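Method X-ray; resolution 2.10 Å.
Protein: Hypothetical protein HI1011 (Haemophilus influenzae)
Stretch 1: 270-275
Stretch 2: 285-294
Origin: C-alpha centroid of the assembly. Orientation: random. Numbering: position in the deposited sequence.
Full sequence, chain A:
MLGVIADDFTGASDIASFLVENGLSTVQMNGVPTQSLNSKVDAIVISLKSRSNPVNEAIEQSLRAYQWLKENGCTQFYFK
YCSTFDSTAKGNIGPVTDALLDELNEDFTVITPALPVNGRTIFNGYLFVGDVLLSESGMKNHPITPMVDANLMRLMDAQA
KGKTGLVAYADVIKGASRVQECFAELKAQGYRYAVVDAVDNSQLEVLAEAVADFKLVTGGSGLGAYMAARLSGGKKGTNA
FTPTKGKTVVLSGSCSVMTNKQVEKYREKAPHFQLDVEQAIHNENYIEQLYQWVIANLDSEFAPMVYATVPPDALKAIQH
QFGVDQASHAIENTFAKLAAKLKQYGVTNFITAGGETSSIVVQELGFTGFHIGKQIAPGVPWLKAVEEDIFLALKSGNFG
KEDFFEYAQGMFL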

ATOM      1  N   ALA A 270       7.596  26.075 -12.824  1.00 35.29           N
ATOM      2  CA  ALA A 270       8.309  26.458 -11.600  1.00 31.45           C
ATOM      3  C   ALA A 270       9.845  26.422 -11.627  1.00 27.98           C
ATOM      4  O   ALA A 270      10.455  25.914 -12.573  1.00 24.89           O
ATOM      5  N   PRO A 271      10.494  26.989 -10.587  1.00 24.66           N
ATOM      6  CA  PRO A 271      11.960  27.002 -10.509  1.00 26.41           C
ATOM      7  C   PRO A 271      12.474  25.568 -10.590  1.00 27.12           C
ATOM      8  O   PRO A 271      12.011  24.702  -9.855  1.00 28.60           O
ATOM      9  N   HIS A 272      13.435  25.321 -11.462  1.00 26.11           N
ATOM     10  CA  HIS A 272      13.957  23.978 -11.617  1.00 25.18           C
ATOM     11  C   HIS A 272      15.472  23.961 -11.700  1.00 30.62           C
ATOM     12  O   HIS A 272      16.086  24.756 -12.413  1.00 29.65           O
ATOM     13  N   PHE A 273      16.062  23.010 -10.993  1.00 30.12           N
ATOM     14  CA  PHE A 273      17.499  22.857 -10.960  1.00 28.29           C
ATOM     15  C   PHE A 273      17.795  21.400 -11.264  1.00 26.69           C
ATOM     16  O   PHE A 273      17.498  20.529 -10.453  1.00 32.37           O
ATOM     17  N   GLN A 274      18.364  21.136 -12.432  1.00 25.89           N
ATOM     18  CA  GLN A 274      18.697  19.768 -12.800  1.00 29.91           C
ATOM     19  C   GLN A 274      19.910  19.249 -12.027  1.00 31.34           C
ATOM     20  O   GLN A 274      20.993  19.836 -12.082  1.00 29.97           O
ATOM     21  N   LEU A 275      19.719  18.146 -11.312  1.00 25.22           N
ATOM     22  CA  LEU A 275      20.786  17.537 -10.534  1.00 30.42           C
ATOM     23  C   LEU A 275      21.763  16.870 -11.509  1.00 33.85           C
ATOM     24  O   LEU A 275      21.388  15.953 -12.245  1.00 36.55           O
ATOM     25  N   ASN A 285      30.603  20.689  -2.191  1.00 45.87           N
ATOM     26  CA  ASN A 285      29.695  21.755  -1.785  1.00 44.78           C
ATOM     27  C   ASN A 285      28.382  21.730  -2.545  1.00 37.73           C
ATOM     28  O   ASN A 285      27.578  22.652  -2.414  1.00 37.67           O
ATOM     29  N   TYR A 286      28.158  20.673  -3.321  1.00 33.58           N
ATOM     30  CA  TYR A 286      26.943  20.550  -4.120  1.00 30.18           C
ATOM     31  C   TYR A 286      25.660  20.549  -3.306  1.00 28.36           C
ATOM     32  O   TYR A 286      24.660  21.120  -3.720  1.00 24.64           O
ATOM     33  N   ILE A 287      25.674  19.858  -2.177  1.00 29.63           N
ATOM     34  CA  ILE A 287      24.501  19.798  -1.329  1.00 28.56           C
ATOM     35  C   ILE A 287      24.207  21.174  -0.737  1.00 28.68           C
ATOM     36  O   ILE A 287      23.046  21.555  -0.588  1.00 29.28           O
ATOM     37  N   GLU A 288      25.255  21.922  -0.411  1.00 25.12           N
ATOM     38  CA  GLU A 288      25.072  23.256   0.152  1.00 24.46           C
ATOM     39  C   GLU A 288      24.548  24.221  -0.901  1.00 24.95           C
ATOM     40  O   GLU A 288      23.761  25.111  -0.595  1.00 16.87           O
ATOM     41  N   GLN A 289      25.004  24.057  -2.138  1.00 25.16           N
ATOM     42  CA  GLN A 289      24.561  24.919  -3.225  1.00 25.22           C
ATOM     43  C   GLN A 289      23.071  24.693  -3.492  1.00 24.96           C
ATOM     44  O   GLN A 289      22.306  25.648  -3.610  1.00 30.00           O
ATOM     45  N   LEU A 290      22.681  23.427  -3.616  1.00 26.63           N
ATOM     46  CA  LEU A 290      21.292  23.048  -3.863  1.00 22.42           C
ATOM     47  C   LEU A 290      20.375  23.520  -2.742  1.00 21.90           C
ATOM     48  O   LEU A 290      19.233  23.908  -2.996  1.00 24.79           O
ATOM     49  N   TYR A 291      20.845  23.402  -1.502  1.00 23.27           N
ATOM     50  CA  TYR A 291      20.073  23.822  -0.332  1.00 20.94           C
ATOM     51  C   TYR A 291      19.756  25.311  -0.390  1.00 21.64           C
ATOM     52  O   TYR A 291      18.614  25.724  -0.163  1.00 18.32           O
ATOM     53  N   GLN A 292      20.792  26.107  -0.644  1.00 19.46           N
ATOM     54  CA  GLN A 292      20.650  27.552  -0.723  1.00 19.96           C
ATOM     55  C   GLN A 292      19.706  27.924  -1.851  1.00 18.49           C
ATOM     56  O   GLN A 292      18.836  28.774  -1.669  1.00 21.34           O
ATOM     57  N   TRP A 293      19.874  27.280  -3.006  1.00 16.25           N
ATOM     58  CA  TRP A 293      19.021  27.532  -4.166  1.00 17.68           C
ATOM     59  C   TRP A 293      17.539  27.236  -3.849  1.00 19.05           C
ATOM     60  O   TRP A 293      16.661  28.040  -4.153  1.00 19.85           O
ATOM     61  N   VAL A 294      17.262  26.086  -3.245  1.00 21.16           N
ATOM     62  CA  VAL A 294      15.886  25.721  -2.895  1.00 22.16           C
ATOM     63  C   VAL A 294      15.206  26.764  -2.006  1.00 24.52           C
ATOM     64  O   VAL A 294      14.126  27.247  -2.331  1.00 19.06           O
TER

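The strand 272-274 and the helix 286-294 run nearly antiparallel, their N-to-C directions 167° apart and their axes 10.2 Å apart at closest approach. No hydrogen bond crosses between them, so the 418 Å² buried at the contact rests on van der Waals packing of side chains on one another and, at W293, on backbone, and chiefly on two aromatic residues, F273 and W293.

The strand alternates. F273 directs its CA-to-CB bond toward the helix, whereas H272 and Q274 direct theirs away. With chi1 at -172° (t) and chi2 at -60°, the F273 ring meets L290, Q289, Y286 and W293. L290 CD2 lies over one face, 3.6 Å from the F273 ring centroid and 23° off its normal, which is CH-pi geometry; its closest ring atom is F273 CE1, 3.4 Å from L290 CD2. The CA-to-CB bond of L290 points sideways, but chi1 m with chi2 t (-64°, 171°) brings the end of the side chain nearer the strand. Two polar groups sit at the ring edge, near its plane: Y286 OH, 3.3 Å from F273 CE1, and Q289 NE2, 3.6 Å from F273 CZ.

The CA-to-CB bond of Y286 also points sideways, and the residue reaches the strand by its far end. Its chi1 of -150° lies in the t well, and Y286 OH comes within 3.8 Å of Q274 O and 4.2 Å of L275 CA. Neither is a hydrogen bond; the hydroxyl is bonded elsewhere in the structure. The CA-to-CB bond of Q289, by contrast, points toward the strand, and the side chain is extended through chi1 and chi2, both t (-171°, -160°), which places NE2 at the edge of the F273 ring.

The CA-to-CB bond of W293 points toward the strand, with chi1 at 179° (t) and chi2 at 94°, a pair of angles that presents an indole face to F273. F273 CB stands 3.6 Å from the centroid of the W293 six-membered ring, only 6° off the normal, almost directly above it. The phenyl ring then turns its edge to the indole: the F273 ring centroid is 5.0 Å from that of the W293 five-membered ring, with planes at 74°. The far end of the indole reaches P271, where W293 CH2 lies 3.6 Å from P271 O, near the indole plane, and 3.9 Å from P271 CB.

The remaining polar side-chain bonds are local. H272, in the p rotamer (48°), folds back so that H272 ND1 donates to A270 O at 2.8 Å and 175°, nearly linear. On the helix, Q292 NE2 donates to E288 OE2 at 2.8 Å, one turn earlier.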

ATOM      1  CB  ALA A 270       7.784  25.602 -10.432  1.00 32.66           C
ATOM      2  CB  PRO A 271      12.218  27.579  -9.118  1.00 20.17           C
ATOM      3  CG  PRO A 271      11.058  28.477  -8.908  1.00 23.99           C
ATOM      4  CD  PRO A 271       9.913  27.642  -9.399  1.00 20.28           C
ATOM      5  CB  HIS A 272      13.355  23.332 -12.860  1.00 23.71           C
ATOM      6  CG  HIS A 272      13.401  24.210 -14.071  1.00 23.62           C
ATOM      7  ND1 HIS A 272      12.537  25.268 -14.251  1.00 27.09           N
ATOM      8  CD2 HIS A 272      14.214  24.199 -15.152  1.00 23.43           C
ATOM      9  CE1 HIS A 272      12.816  25.872 -15.392  1.00 24.52           C
ATOM     10  NE2 HIS A 272      13.830  25.243 -15.961  1.00 29.61           N
ATOM     11  CB  PHE A 273      18.013  23.230  -9.565  1.00 26.64           C
ATOM     12  CG  PHE A 273      19.511  23.298  -9.459  1.00 24.36           C
ATOM     13  CD1 PHE A 273      20.302  22.181  -9.731  1.00 21.94           C
ATOM     14  CD2 PHE A 273      20.134  24.474  -9.073  1.00 22.11           C
ATOM     15  CE1 PHE A 273      21.685  22.235  -9.620  1.00 26.64           C
ATOM     16  CE2 PHE A 273      21.522  24.539  -8.956  1.00 21.58           C
ATOM     17  CZ  PHE A 273      22.297  23.417  -9.231  1.00 17.86           C
ATOM     18  CB  GLN A 274      18.966  19.655 -14.296  1.00 26.76           C
ATOM     19  CG  GLN A 274      19.362  18.251 -14.704  1.00 34.05           C
ATOM     20  CD  GLN A 274      19.634  18.125 -16.177  1.00 35.20           C
ATOM     21  OE1 GLN A 274      19.595  19.108 -16.916  1.00 41.73           O
ATOM     22  NE2 GLN A 274      19.933  16.909 -16.619  1.00 41.43           N
ATOM     23  CB  LEU A 275      20.190  16.512  -9.557  1.00 33.87           C
ATOM     24  CG  LEU A 275      20.999  15.973  -8.370  1.00 38.15           C
ATOM     25  CD1 LEU A 275      20.047  15.303  -7.402  1.00 43.26           C
ATOM     26  CD2 LEU A 275      22.087  14.991  -8.804  1.00 39.53           C
ATOM     27  CB  ASN A 285      30.349  23.123  -1.995  1.00 47.67           C
ATOM     28  CG  ASN A 285      31.562  23.325  -1.123  1.00 55.60           C
ATOM     29  OD1 ASN A 285      31.460  23.376   0.106  1.00 58.15           O
ATOM     30  ND2 ASN A 285      32.723  23.455  -1.751  1.00 54.05           N
ATOM     31  CB  TYR A 286      26.988  19.297  -4.991  1.00 27.03           C
ATOM     32  CG  TYR A 286      26.211  19.466  -6.267  1.00 27.20           C
ATOM     33  CD1 TYR A 286      26.364  20.617  -7.037  1.00 25.74           C
ATOM     34  CD2 TYR A 286      25.324  18.483  -6.713  1.00 25.94           C
ATOM     35  CE1 TYR A 286      25.660  20.796  -8.224  1.00 22.69           C
ATOM     36  CE2 TYR A 286      24.606  18.650  -7.909  1.00 24.03           C
ATOM     37  CZ  TYR A 286      24.784  19.813  -8.659  1.00 24.78           C
ATOM     38  OH  TYR A 286      24.103  20.006  -9.843  1.00 30.86           O
ATOM     39  CB  ILE A 287      24.680  18.722  -0.233  1.00 30.48           C
ATOM     40  CG1 ILE A 287      24.740  17.337  -0.898  1.00 31.22           C
ATOM     41  CG2 ILE A 287      23.552  18.799   0.796  1.00 20.49           C
ATOM     42  CD1 ILE A 287      25.143  16.209   0.019  1.00 34.91           C
ATOM     43  CB  GLU A 288      26.378  23.791   0.743  1.00 27.58           C
ATOM     44  CG  GLU A 288      26.221  25.109   1.528  1.00 27.73           C
ATOM     45  CD  GLU A 288      25.401  24.965   2.809  1.00 34.18           C
ATOM     46  OE1 GLU A 288      25.370  23.854   3.391  1.00 36.34           O
ATOM     47  OE2 GLU A 288      24.800  25.970   3.249  1.00 33.01           O
ATOM     48  CB  GLN A 289      25.364  24.639  -4.496  1.00 25.69           C
ATOM     49  CG  GLN A 289      25.110  25.647  -5.604  1.00 25.19           C
ATOM     50  CD  GLN A 289      25.493  25.132  -6.976  1.00 23.77           C
ATOM     51  OE1 GLN A 289      26.360  24.270  -7.111  1.00 26.91           O
ATOM     52  NE2 GLN A 289      24.848  25.665  -8.008  1.00 31.78           N
ATOM     53  CB  LEU A 290      21.160  21.527  -3.990  1.00 24.88           C
ATOM     54  CG  LEU A 290      21.845  20.787  -5.134  1.00 21.91           C
ATOM     55  CD1 LEU A 290      21.738  19.304  -4.889  1.00 21.24           C
ATOM     56  CD2 LEU A 290      21.212  21.155  -6.454  1.00 31.20           C
ATOM     57  CB  TYR A 291      20.850  23.511   0.953  1.00 20.12           C
ATOM     58  CG  TYR A 291      20.283  24.158   2.201  1.00 26.45           C
ATOM     59  CD1 TYR A 291      19.166  23.624   2.845  1.00 23.05           C
ATOM     60  CD2 TYR A 291      20.874  25.294   2.749  1.00 24.08           C
ATOM     61  CE1 TYR A 291      18.659  24.204   4.005  1.00 19.43           C
ATOM     62  CE2 TYR A 291      20.371  25.883   3.908  1.00 22.64           C
ATOM     63  CZ  TYR A 291      19.269  25.331   4.531  1.00 25.76           C
ATOM     64  OH  TYR A 291      18.796  25.884   5.696  1.00 29.14           O
ATOM     65  CB  GLN A 292      22.016  28.230  -0.911  1.00 23.47           C
ATOM     66  CG  GLN A 292      22.992  28.025   0.256  1.00 18.04           C
ATOM     67  CD  GLN A 292      22.501  28.601   1.588  1.00 25.29           C
ATOM     68  OE1 GLN A 292      21.755  29.583   1.628  1.00 27.74           O
ATOM     69  NE2 GLN A 292      22.946  27.999   2.690  1.00 21.87           N
ATOM     70  CB  TRP A 293      19.500  26.703  -5.364  1.00 14.61           C
ATOM     71  CG  TRP A 293      18.672  26.875  -6.621  1.00 21.78           C
ATOM     72  CD1 TRP A 293      18.915  27.736  -7.651  1.00 16.93           C
ATOM     73  CD2 TRP A 293      17.470  26.171  -6.969  1.00 21.87           C
ATOM     74  NE1 TRP A 293      17.942  27.619  -8.615  1.00 11.96           N
ATOM     75  CE2 TRP A 293      17.042  26.667  -8.220  1.00 21.78           C
ATOM     76  CE3 TRP A 293      16.714  25.168  -6.342  1.00 25.40           C
ATOM     77  CZ2 TRP A 293      15.888  26.197  -8.857  1.00 21.17           C
ATOM     78  CZ3 TRP A 293      15.564  24.700  -6.979  1.00 25.38           C
ATOM     79  CH2 TRP A 293      15.166  25.218  -8.224  1.00 22.12           C
ATOM     80  CB  VAL A 294      15.815  24.344  -2.166  1.00 22.68           C
ATOM     81  CG1 VAL A 294      14.413  24.103  -1.616  1.00 16.05           C
ATOM     82  CG2 VAL A 294      16.203  23.227  -3.113  1.00 16.95           C
TER